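Local coordinates for protein hydrolase, isochorismatase family (Pseudomonas putida KT2440, PDB 4H17) that probably acts as a hydrolase of the isochorismatase family, built on a Rossmann-like fold, on a substrate that is not established, at residues 18-21 with 22-25; 55-58 with 59-63; 107-111 with 112-116; 115-118 with 119-123. All coordinates share one frame; numbering follows the deposited sequence. Where two conformers were deposited one is given.

Interaction 1 (18-21 with 22-25); sequences PAKL and SHAS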
loop_
_atom_site.group_PDB
_atom_site.type_symbol
_atom_site.label_atom_id
_atom_site.label_comp_id
_atom_site.label_asym_id
_atom_site.label_seq_id
_atom_site.Cartn_x
_atom_site.Cartn_y
_atom_site.Cartn_z
ATOM N N PRO A 18 17.019 11.153 -3.326
ATOM C CA PRO A 18 16.135 11.040 -4.478
ATOM C C PRO A 18 16.880 10.691 -5.745
ATOM O O PRO A 18 18.075 10.977 -5.897
ATOM C CB PRO A 18 15.471 12.405 -4.582
ATOM C CG PRO A 18 16.301 13.321 -3.729
ATOM C CD PRO A 18 16.872 12.456 -2.659
ATOM N N ALA A 19 16.147 10.093 -6.677
ATOM C CA ALA A 19 16.745 9.619 -7.928
ATOM C C ALA A 19 17.211 10.800 -8.735
ATOM O O ALA A 19 16.598 11.873 -8.694
ATOM C CB ALA A 19 15.724 8.853 -8.753
ATOM N N LYS A 20 18.282 10.599 -9.486
ATOM C CA LYS A 20 18.669 11.544 -10.530
ATOM C C LYS A 20 18.160 10.892 -11.800
ATOM O O LYS A 20 18.430 9.713 -12.032
ATOM C CB LYS A 20 20.192 11.728 -10.596
ATOM C CG LYS A 20 20.845 12.468 -9.432
ATOM C CD LYS A 20 20.448 13.934 -9.372
ATOM C CE LYS A 20 21.644 14.819 -9.083
ATOM N NZ LYS A 20 22.262 14.429 -7.788
ATOM N N LEU A 21 17.433 11.649 -12.618
ATOM C CA LEU A 21 16.904 11.134 -13.890
ATOM C C LEU A 21 18.011 10.446 -14.715
ATOM O O LEU A 21 17.788 9.415 -15.339
ATOM C CB LEU A 21 16.236 12.250 -14.689
ATOM C CG LEU A 21 15.608 11.838 -16.014
ATOM C CD1 LEU A 21 14.632 10.671 -15.806
ATOM C CD2 LEU A 21 14.921 13.030 -16.667
ATOM N N SER A 22 19.221 11.011 -14.671
ATOM C CA SER A 22 20.361 10.523 -15.422
ATOM C C SER A 22 20.800 9.122 -15.040
ATOM O O SER A 22 21.487 8.459 -15.837
ATOM C CB SER A 22 21.538 11.491 -15.270
ATOM O OG SER A 22 21.980 11.605 -13.930
ATOM N N HIS A 23 20.412 8.649 -13.859
ATOM C CA HIS A 23 20.742 7.287 -13.434
ATOM C C HIS A 23 19.505 6.428 -13.187
ATOM O O HIS A 23 19.595 5.354 -12.586
ATOM C CB HIS A 23 21.581 7.344 -12.167
ATOM C CG HIS A 23 22.781 8.222 -12.276
ATOM N ND1 HIS A 23 23.704 8.099 -13.290
ATOM C CD2 HIS A 23 23.207 9.247 -11.499
ATOM C CE1 HIS A 23 24.650 9.011 -13.134
ATOM N NE2 HIS A 23 24.375 9.714 -12.050
ATOM N N ALA A 24 18.366 6.849 -13.718
ATOM C CA ALA A 24 17.099 6.200 -13.371
ATOM C C ALA A 24 16.392 5.576 -14.559
ATOM O O ALA A 24 16.704 5.882 -15.682
ATOM C CB ALA A 24 16.176 7.206 -12.699
ATOM N N SER A 25 15.449 4.693 -14.244
ATOM C CA SER A 25 14.419 4.219 -15.197
ATOM C C SER A 25 13.107 4.938 -14.833
ATOM O O SER A 25 12.764 5.054 -13.647
ATOM C CB SER A 25 14.186 2.733 -15.094
ATOM O OG SER A 25 15.329 1.909 -15.402
#

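Interaction 2 (55-58 with 59-63); sequences LLDA and ARKSG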
loop_
_atom_site.group_PDB
_atom_site.type_symbol
_atom_site.label_atom_id
_atom_site.label_comp_id
_atom_site.label_asym_id
_atom_site.label_seq_id
_atom_site.Cartn_x
_atom_site.Cartn_y
_atom_site.Cartn_z
ATOM N N LEU A 55 8.092 14.998 -17.608
ATOM C CA LEU A 55 9.017 13.933 -17.271
ATOM C C LEU A 55 9.357 13.151 -18.512
ATOM O O LEU A 55 10.522 12.831 -18.739
ATOM C CB LEU A 55 8.422 12.986 -16.230
ATOM C CG LEU A 55 8.232 13.545 -14.807
ATOM C CD1 LEU A 55 7.328 12.628 -14.006
ATOM C CD2 LEU A 55 9.582 13.762 -14.126
ATOM N N LEU A 56 8.355 12.851 -19.330
ATOM C CA LEU A 56 8.610 12.136 -20.585
ATOM C C LEU A 56 9.545 12.878 -21.512
ATOM O O LEU A 56 10.474 12.306 -22.095
ATOM C CB LEU A 56 7.314 11.930 -21.345
ATOM C CG LEU A 56 6.505 10.726 -20.989
ATOM C CD1 LEU A 56 5.212 10.815 -21.774
ATOM C CD2 LEU A 56 7.290 9.461 -21.378
ATOM N N ASP A 57 9.304 14.175 -21.648
ATOM C CA ASP A 57 10.141 15.028 -22.472
ATOM C C ASP A 57 11.578 14.923 -22.012
ATOM O O ASP A 57 12.469 14.705 -22.829
ATOM C CB ASP A 57 9.641 16.474 -22.417
ATOM C CG ASP A 57 10.454 17.420 -23.292
ATOM O OD1 ASP A 57 10.664 17.110 -24.483
ATOM O OD2 ASP A 57 10.880 18.478 -22.774
ATOM N N ALA A 58 11.801 15.119 -20.704
ATOM C CA ALA A 58 13.140 15.087 -20.091
ATOM C C ALA A 58 13.824 13.743 -20.218
ATOM O O ALA A 58 14.999 13.687 -20.515
ATOM C CB ALA A 58 13.099 15.549 -18.642
ATOM N N ALA A 59 13.089 12.668 -19.968
ATOM C CA ALA A 59 13.614 11.340 -20.154
ATOM C C ALA A 59 14.029 11.043 -21.588
ATOM O O ALA A 59 15.052 10.404 -21.818
ATOM C CB ALA A 59 12.597 10.310 -19.683
ATOM N N ARG A 60 13.232 11.486 -22.551
ATOM C CA ARG A 60 13.530 11.269 -23.945
ATOM C C ARG A 60 14.742 12.087 -24.375
ATOM O O ARG A 60 15.604 11.574 -25.075
ATOM C CB ARG A 60 12.305 11.543 -24.800
ATOM C CG ARG A 60 11.220 10.491 -24.576
ATOM C CD ARG A 60 9.890 10.909 -25.132
ATOM N NE ARG A 60 8.924 9.833 -25.071
ATOM C CZ ARG A 60 7.614 9.952 -25.280
ATOM N NH1 ARG A 60 7.058 11.129 -25.585
ATOM N NH2 ARG A 60 6.839 8.888 -25.165
ATOM N N LYS A 61 14.827 13.312 -23.885
ATOM C CA LYS A 61 15.948 14.174 -24.266
ATOM C C LYS A 61 17.276 13.573 -23.773
ATOM O O LYS A 61 18.317 13.757 -24.418
ATOM C CB LYS A 61 15.736 15.603 -23.749
ATOM C CG LYS A 61 14.723 16.417 -24.554
ATOM C CD LYS A 61 14.310 17.682 -23.809
ATOM C CE LYS A 61 13.448 18.637 -24.611
ATOM N NZ LYS A 61 14.162 19.804 -25.193
ATOM N N SER A 62 17.201 12.891 -22.633
ATOM C CA SER A 62 18.329 12.337 -21.896
ATOM C C SER A 62 18.595 10.876 -22.249
ATOM O O SER A 62 19.549 10.301 -21.748
ATOM C CB SER A 62 18.025 12.432 -20.388
ATOM O OG SER A 62 18.174 13.756 -19.917
ATOM N N GLY A 63 17.760 10.275 -23.083
ATOM C CA GLY A 63 17.931 8.865 -23.471
ATOM C C GLY A 63 17.716 7.822 -22.390
ATOM O O GLY A 63 18.362 6.759 -22.405
HETATM O O HOH W 1 16.983 16.006 -20.009
#

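Interaction 3 (107-111 with 112-116); sequences NAFKN and TKLHE. With SO4 (sulfate ion), chain D.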
loop_
_atom_site.group_PDB
_atom_site.type_symbol
_atom_site.label_atom_id
_atom_site.label_comp_id
_atom_site.label_asym_id
_atom_site.label_seq_id
_atom_site.Cartn_x
_atom_site.Cartn_y
_atom_site.Cartn_z
ATOM N N ASN A 107 -0.534 -4.271 -8.349
ATOM C CA ASN A 107 0.874 -4.581 -8.409
ATOM C C ASN A 107 1.306 -4.829 -9.865
ATOM O O ASN A 107 1.031 -5.875 -10.438
ATOM C CB ASN A 107 1.138 -5.831 -7.566
ATOM C CG ASN A 107 2.543 -6.363 -7.713
ATOM O OD1 ASN A 107 3.431 -5.684 -8.286
ATOM N ND2 ASN A 107 2.753 -7.571 -7.261
ATOM N N ALA A 108 2.061 -3.870 -10.423
ATOM C CA ALA A 108 2.466 -3.960 -11.817
ATOM C C ALA A 108 3.517 -5.030 -12.124
ATOM O O ALA A 108 3.790 -5.295 -13.301
ATOM C CB ALA A 108 2.929 -2.609 -12.364
ATOM N N PHE A 109 4.102 -5.640 -11.081
ATOM C CA PHE A 109 4.998 -6.807 -11.274
ATOM C C PHE A 109 4.280 -8.113 -11.576
ATOM O O PHE A 109 4.857 -9.012 -12.210
ATOM C CB PHE A 109 5.882 -6.989 -10.046
ATOM C CG PHE A 109 6.876 -5.867 -9.841
ATOM C CD1 PHE A 109 6.525 -4.764 -9.077
ATOM C CD2 PHE A 109 8.153 -5.919 -10.388
ATOM C CE1 PHE A 109 7.409 -3.759 -8.854
ATOM C CE2 PHE A 109 9.036 -4.863 -10.213
ATOM C CZ PHE A 109 8.670 -3.807 -9.414
ATOM N N LYS A 110 3.056 -8.268 -11.059
ATOM C CA LYS A 110 2.386 -9.568 -11.066
ATOM C C LYS A 110 2.032 -10.006 -12.473
ATOM O O LYS A 110 1.226 -9.369 -13.151
ATOM C CB LYS A 110 1.150 -9.537 -10.165
ATOM C CG LYS A 110 0.299 -10.802 -10.141
ATOM C CD LYS A 110 1.021 -12.050 -9.641
ATOM C CE LYS A 110 0.037 -13.133 -9.175
ATOM N NZ LYS A 110 0.716 -14.290 -8.502
ATOM N N ASN A 111 2.667 -11.098 -12.896
ATOM C CA ASN A 111 2.496 -11.665 -14.245
ATOM C C ASN A 111 2.819 -10.735 -15.423
ATOM O O ASN A 111 2.254 -10.885 -16.508
ATOM C CB ASN A 111 1.085 -12.254 -14.410
ATOM C CG ASN A 111 0.757 -13.318 -13.375
ATOM O OD1 ASN A 111 1.606 -14.135 -12.985
ATOM N ND2 ASN A 111 -0.498 -13.338 -12.939
ATOM N N THR A 112 3.789 -9.831 -15.239
ATOM C CA THR A 112 4.188 -8.897 -16.325
ATOM C C THR A 112 5.675 -8.971 -16.746
ATOM O O THR A 112 6.090 -8.349 -17.718
ATOM C CB THR A 112 3.939 -7.440 -15.927
ATOM O OG1 THR A 112 4.807 -7.131 -14.820
ATOM C CG2 THR A 112 2.477 -7.183 -15.583
ATOM N N LYS A 113 6.473 -9.656 -15.962
ATOM C CA LYS A 113 7.929 -9.623 -16.184
ATOM C C LYS A 113 8.568 -8.235 -16.002
ATOM O O LYS A 113 9.708 -7.971 -16.457
ATOM C CB LYS A 113 8.295 -10.216 -17.545
ATOM C CG LYS A 113 8.141 -11.725 -17.548
ATOM C CD LYS A 113 8.571 -12.380 -18.853
ATOM C CE LYS A 113 8.775 -13.877 -18.668
ATOM N NZ LYS A 113 7.580 -14.552 -18.090
ATOM N N LEU A 114 7.842 -7.328 -15.331
ATOM C CA LEU A 114 8.427 -6.040 -14.981
ATOM C C LEU A 114 9.738 -6.205 -14.219
ATOM O O LEU A 114 10.703 -5.468 -14.476
ATOM C CB LEU A 114 7.430 -5.182 -14.187
ATOM C CG LEU A 114 7.937 -3.825 -13.692
ATOM C CD1 LEU A 114 8.439 -2.919 -14.799
ATOM C CD2 LEU A 114 6.864 -3.098 -12.863
ATOM N N HIS A 115 9.820 -7.193 -13.343
ATOM C CA HIS A 115 11.079 -7.425 -12.620
ATOM C C HIS A 115 12.266 -7.741 -13.561
ATOM O O HIS A 115 13.313 -7.075 -13.496
ATOM C CB HIS A 115 10.897 -8.495 -11.558
ATOM C CG HIS A 115 12.064 -8.580 -10.641
ATOM N ND1 HIS A 115 12.471 -9.751 -10.050
ATOM C CD2 HIS A 115 12.919 -7.624 -10.221
ATOM C CE1 HIS A 115 13.540 -9.514 -9.305
ATOM N NE2 HIS A 115 13.833 -8.230 -9.388
ATOM N N GLU A 116 12.062 -8.685 -14.479
ATOM C CA GLU A 116 13.076 -9.106 -15.442
ATOM C C GLU A 116 13.497 -7.904 -16.269
ATOM O O GLU A 116 14.688 -7.691 -16.520
ATOM C CB GLU A 116 12.463 -10.206 -16.349
ATOM C CG GLU A 116 13.322 -10.835 -17.450
ATOM C CD GLU A 116 12.631 -12.019 -18.136
ATOM O OE1 GLU A 116 11.518 -12.411 -17.709
ATOM O OE2 GLU A 116 13.202 -12.582 -19.089
HETATM S S SO4 D . 5.151 -10.552 -8.138
HETATM O O1 SO4 D . 3.782 -11.084 -8.039
HETATM O O2 SO4 D . 5.097 -9.193 -7.622
HETATM O O3 SO4 D . 5.541 -10.537 -9.558
HETATM O O4 SO4 D . 6.077 -11.394 -7.305
HETATM O O HOH W 2 7.615 -8.978 -12.487
#

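Interaction 4 (115-118 with 119-123); sequences HETL and QELGH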
loop_
_atom_site.group_PDB
_atom_site.type_symbol
_atom_site.label_atom_id
_atom_site.label_comp_id
_atom_site.label_asym_id
_atom_site.label_seq_id
_atom_site.Cartn_x
_atom_site.Cartn_y
_atom_site.Cartn_z
ATOM N N HIS A 115 9.820 -7.193 -13.343
ATOM C CA HIS A 115 11.079 -7.425 -12.620
ATOM C C HIS A 115 12.266 -7.741 -13.561
ATOM O O HIS A 115 13.313 -7.075 -13.496
ATOM C CB HIS A 115 10.897 -8.495 -11.558
ATOM C CG HIS A 115 12.064 -8.580 -10.641
ATOM N ND1 HIS A 115 12.471 -9.751 -10.050
ATOM C CD2 HIS A 115 12.919 -7.624 -10.221
ATOM C CE1 HIS A 115 13.540 -9.514 -9.305
ATOM N NE2 HIS A 115 13.833 -8.230 -9.388
ATOM N N GLU A 116 12.062 -8.685 -14.479
ATOM C CA GLU A 116 13.076 -9.106 -15.442
ATOM C C GLU A 116 13.497 -7.904 -16.269
ATOM O O GLU A 116 14.688 -7.691 -16.520
ATOM C CB GLU A 116 12.463 -10.206 -16.349
ATOM C CG GLU A 116 13.322 -10.835 -17.450
ATOM C CD GLU A 116 12.631 -12.019 -18.136
ATOM O OE1 GLU A 116 11.518 -12.411 -17.709
ATOM O OE2 GLU A 116 13.202 -12.582 -19.089
ATOM N N THR A 117 12.516 -7.094 -16.664
ATOM C CA THR A 117 12.781 -5.898 -17.433
ATOM C C THR A 117 13.654 -4.904 -16.651
ATOM O O THR A 117 14.681 -4.367 -17.161
ATOM C CB THR A 117 11.488 -5.233 -17.863
ATOM O OG1 THR A 117 10.812 -6.149 -18.743
ATOM C CG2 THR A 117 11.746 -3.916 -18.566
ATOM N N LEU A 118 13.267 -4.613 -15.422
ATOM C CA LEU A 118 14.060 -3.680 -14.620
ATOM C C LEU A 118 15.475 -4.223 -14.332
ATOM O O LEU A 118 16.419 -3.441 -14.334
ATOM C CB LEU A 118 13.339 -3.314 -13.337
ATOM C CG LEU A 118 12.014 -2.580 -13.493
ATOM C CD1 LEU A 118 11.421 -2.347 -12.107
ATOM C CD2 LEU A 118 12.272 -1.284 -14.233
ATOM N N GLN A 119 15.614 -5.544 -14.156
ATOM C CA GLN A 119 16.940 -6.190 -14.002
ATOM C C GLN A 119 17.814 -5.957 -15.237
ATOM O O GLN A 119 18.963 -5.521 -15.139
ATOM C CB GLN A 119 16.784 -7.677 -13.695
ATOM C CG GLN A 119 16.330 -7.898 -12.277
ATOM C CD GLN A 119 16.033 -9.356 -11.987
ATOM O OE1 GLN A 119 15.378 -10.033 -12.770
ATOM N NE2 GLN A 119 16.531 -9.844 -10.871
ATOM N N GLU A 120 17.214 -6.171 -16.402
ATOM C CA GLU A 120 17.878 -5.978 -17.647
ATOM C C GLU A 120 18.343 -4.543 -17.859
ATOM O O GLU A 120 19.415 -4.288 -18.474
ATOM C CB GLU A 120 16.900 -6.341 -18.738
ATOM C CG GLU A 120 17.515 -6.473 -20.101
ATOM C CD GLU A 120 16.519 -6.977 -21.129
ATOM O OE1 GLU A 120 15.320 -6.984 -20.823
ATOM O OE2 GLU A 120 16.953 -7.383 -22.211
ATOM N N LEU A 121 17.550 -3.596 -17.373
ATOM C CA LEU A 121 17.871 -2.193 -17.541
ATOM C C LEU A 121 18.991 -1.749 -16.581
ATOM O O LEU A 121 19.731 -0.807 -16.857
ATOM C CB LEU A 121 16.655 -1.342 -17.315
ATOM C CG LEU A 121 15.742 -1.090 -18.524
ATOM C CD1 LEU A 121 15.630 -2.311 -19.417
ATOM C CD2 LEU A 121 14.364 -0.582 -18.162
ATOM N N GLY A 122 19.149 -2.466 -15.477
ATOM C CA GLY A 122 20.303 -2.256 -14.645
ATOM C C GLY A 122 20.250 -1.151 -13.620
ATOM O O GLY A 122 21.238 -0.969 -12.932
ATOM N N HIS A 123 19.140 -0.420 -13.510
ATOM C CA HIS A 123 19.039 0.692 -12.522
ATOM C C HIS A 123 18.224 0.348 -11.306
ATOM O O HIS A 123 17.070 -0.066 -11.412
ATOM C CB HIS A 123 18.470 1.951 -13.187
ATOM C CG HIS A 123 19.243 2.362 -14.384
ATOM N ND1 HIS A 123 20.538 2.823 -14.301
ATOM C CD2 HIS A 123 18.917 2.371 -15.695
ATOM C CE1 HIS A 123 20.984 3.085 -15.515
ATOM N NE2 HIS A 123 20.020 2.815 -16.380
HETATM O O HOH W 3 16.148 -0.559 -13.938
#

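Interaction 1 (18-21 with 22-25)
Lys20 and His23 stand on the same side of a tight turn that leads into strand 24-29. The CB of Lys20 meets the imidazole obliquely and lies 4.0 Å from His23 CD2. The Ser22 hydroxyl sits beside this pair. Its OG is 3.8 Å from Lys20 CB and rises 3.5 Å over the centre of one face of the His23 ring. The chi1 of Ser22, 62°, sets OG between its own backbone N and carbonyl carbon, and from there it reaches over the ring. Ala24 points its methyl back at the turn, with CB 3.4 Å from Lys20 O. The same methyl faces Ala19, and the two CB atoms are 4.3 Å apart. Leu21 turns the other way, and its side chain packs on Ile127 of strand 125-131. Two backbone bonds, each spanning three residues, close the turn. His23 N gives to Lys20 O at 2.9 Å, and Ala24 N gives to Leu21 O at 3.1 Å. Leu21 and Ser22 thus form a short piece of 3-10 helix just before the strand. The chemistry is divided: Ala19, Leu21 and Ala24 are buried and all touch strand 125-131, while lysine, serine and histidine are exposed.

Interaction 2 (55-58 with 59-63)
Leu56 and Arg60 each carry CG anti to their own carbonyl carbon, with chi1 of -86° and -69°. One helical turn apart, the two side chains therefore run side by side in the same direction. Arg60 is extended from CG to NE and lays its guanidinium along the leucine. Leu56 CD2 sits 3.7 Å above one face of that group, offset toward its rim. With CG anti to its backbone N (chi1 -178°), Asp57 brings its carboxylate against the aliphatic part of Lys61; Lys61 CE is 3.2 Å from Asp57 OD2. Lys61 NZ stays 4.3 Å from Asp57 OD2, beyond a salt bridge, though the opposite charges probably attract. The backbone keeps regular helical bonds, such as Arg60 N to Leu56 O at 2.9 Å. The helix ends in a Schellman motif at Gly63, whose phi is positive. A water gives a hydrogen bond to Ala58 O and also bonds Ser62 OG. The polar end of Arg60 makes a salt bridge to Glu98 and a hydrogen bond to Glu93 O. A leucine in place of Arg60 would probably leave the Glu98 carboxylate without its charged mate and Glu93 O without this donor. Helix 45-61 is the crossover of the beta-alpha-beta unit between strands 24-29 and 66-71. Leu56 packs on Ile28 and Ile66, Ala59 on Leu26 and Ile66, and Leu55 on strand 150-159.

Interaction 3 (107-111 with 112-116)
Phe109 and Leu114 meet where a loop of successive turns, edging a sulfate site at the subunit interface, enters helix 114-121. Asn107 OD1 accepts from Phe109 N in an Asx turn, and a type I beta turn runs from Asn107 to Lys110. Thr112 OG1 accepts from Leu114 N at 3.1 Å in an ST turn. The same hydroxyl donates to Ala108 O at 2.6 Å, in the carbonyl plane and on a lone pair. A chi1 of 65° holds OG1 between the threonine's backbone N and carbonyl carbon, where it can serve both partners. A valine in place of Thr112 would probably leave Ala108 O and Leu114 N without this shared partner and free the turn to shift. Leu114 comes over the face of the Phe109 ring. Its CD2 lies 3.8 Å from the ring centroid and only 6° off the normal, a CH-pi contact. The ring's edge faces His115 N, 3.6 Å from Phe109 CD2. A water bridges Phe109 O and His115 N. Asn107 ND2 bonds sulfate O2 at 2.9 Å. The ion is also hydrogen-bonded to Tyr147 OH and Arg143 NH2 of the same chain and to Arg143 NH1 of the second subunit. It probably comes from the crystallisation liquor, yet the donors around it are consistent with a place suited to an anion. At the turn itself, one hydroxyl both gives and accepts, linking loop to helix.

Interaction 4 (115-118 with 119-123)
Gln119 lays its side-chain amide over one face of the His115 imidazole, one helical turn back. Its CG is anti to the carbonyl carbon, chi1 -74°, and the chain is extended beyond CG, which carries the amide across the ring. The two planes are 23° apart and stacked. Gln119 CD stands 3.5 Å above the ring plane, offset toward its rim. The amide nitrogen is nearest the ring at His115 CE1, where Gln119 NE2 is 3.4 Å away. It also approaches His115 NE2, but at an angle too poor for a hydrogen bond. Gln119 CG adds an off-centre CH-pi contact. The His115 ring stacks with Tyr147 as well. His115 and Gln119 both lie on helix 114-121, which leads to strand 125-131 of the parallel sheet in a Rossmann-like fold. Leu121 turns its branch back along the helix, and CD1 comes within 3.2 Å of Thr117 O. Its methyl CD2 lies 4.3 Å from Thr117 CG2. Gly122, the first residue past the helix, has a positive phi, 85°, where a side chain would press on the carbonyl O of Leu121. Gly122 N still gives to Leu118 O at 3.1 Å. A water also donates to Leu118 O, at 2.9 Å, and to His123 O, joining the last turn to the exit loop.

Interactions 3 and 4 follow each other on helix 114-121 and share His115 and Glu116. Their centres are 11 Å apart, and Phe109 CE2 packs on Leu118 CD1 at 4.0 Å. Interaction 1 touches two of the others. Leu21 CD2 meets Ala58 CB of interaction 2 at 3.7 Å, and Ser25 OG lies 3.8 Å from Leu121 CD2 of interaction 4. The turn meets helix 45-61, and the start of strand 24-29 meets the end of helix 114-121. Interaction 2 does not touch interaction 3, and their centres are about 23 Å apart. The sulfate lies with interaction 3, at the subunit interface. The centre of interaction 1 is about 21 Å from that of interaction 3.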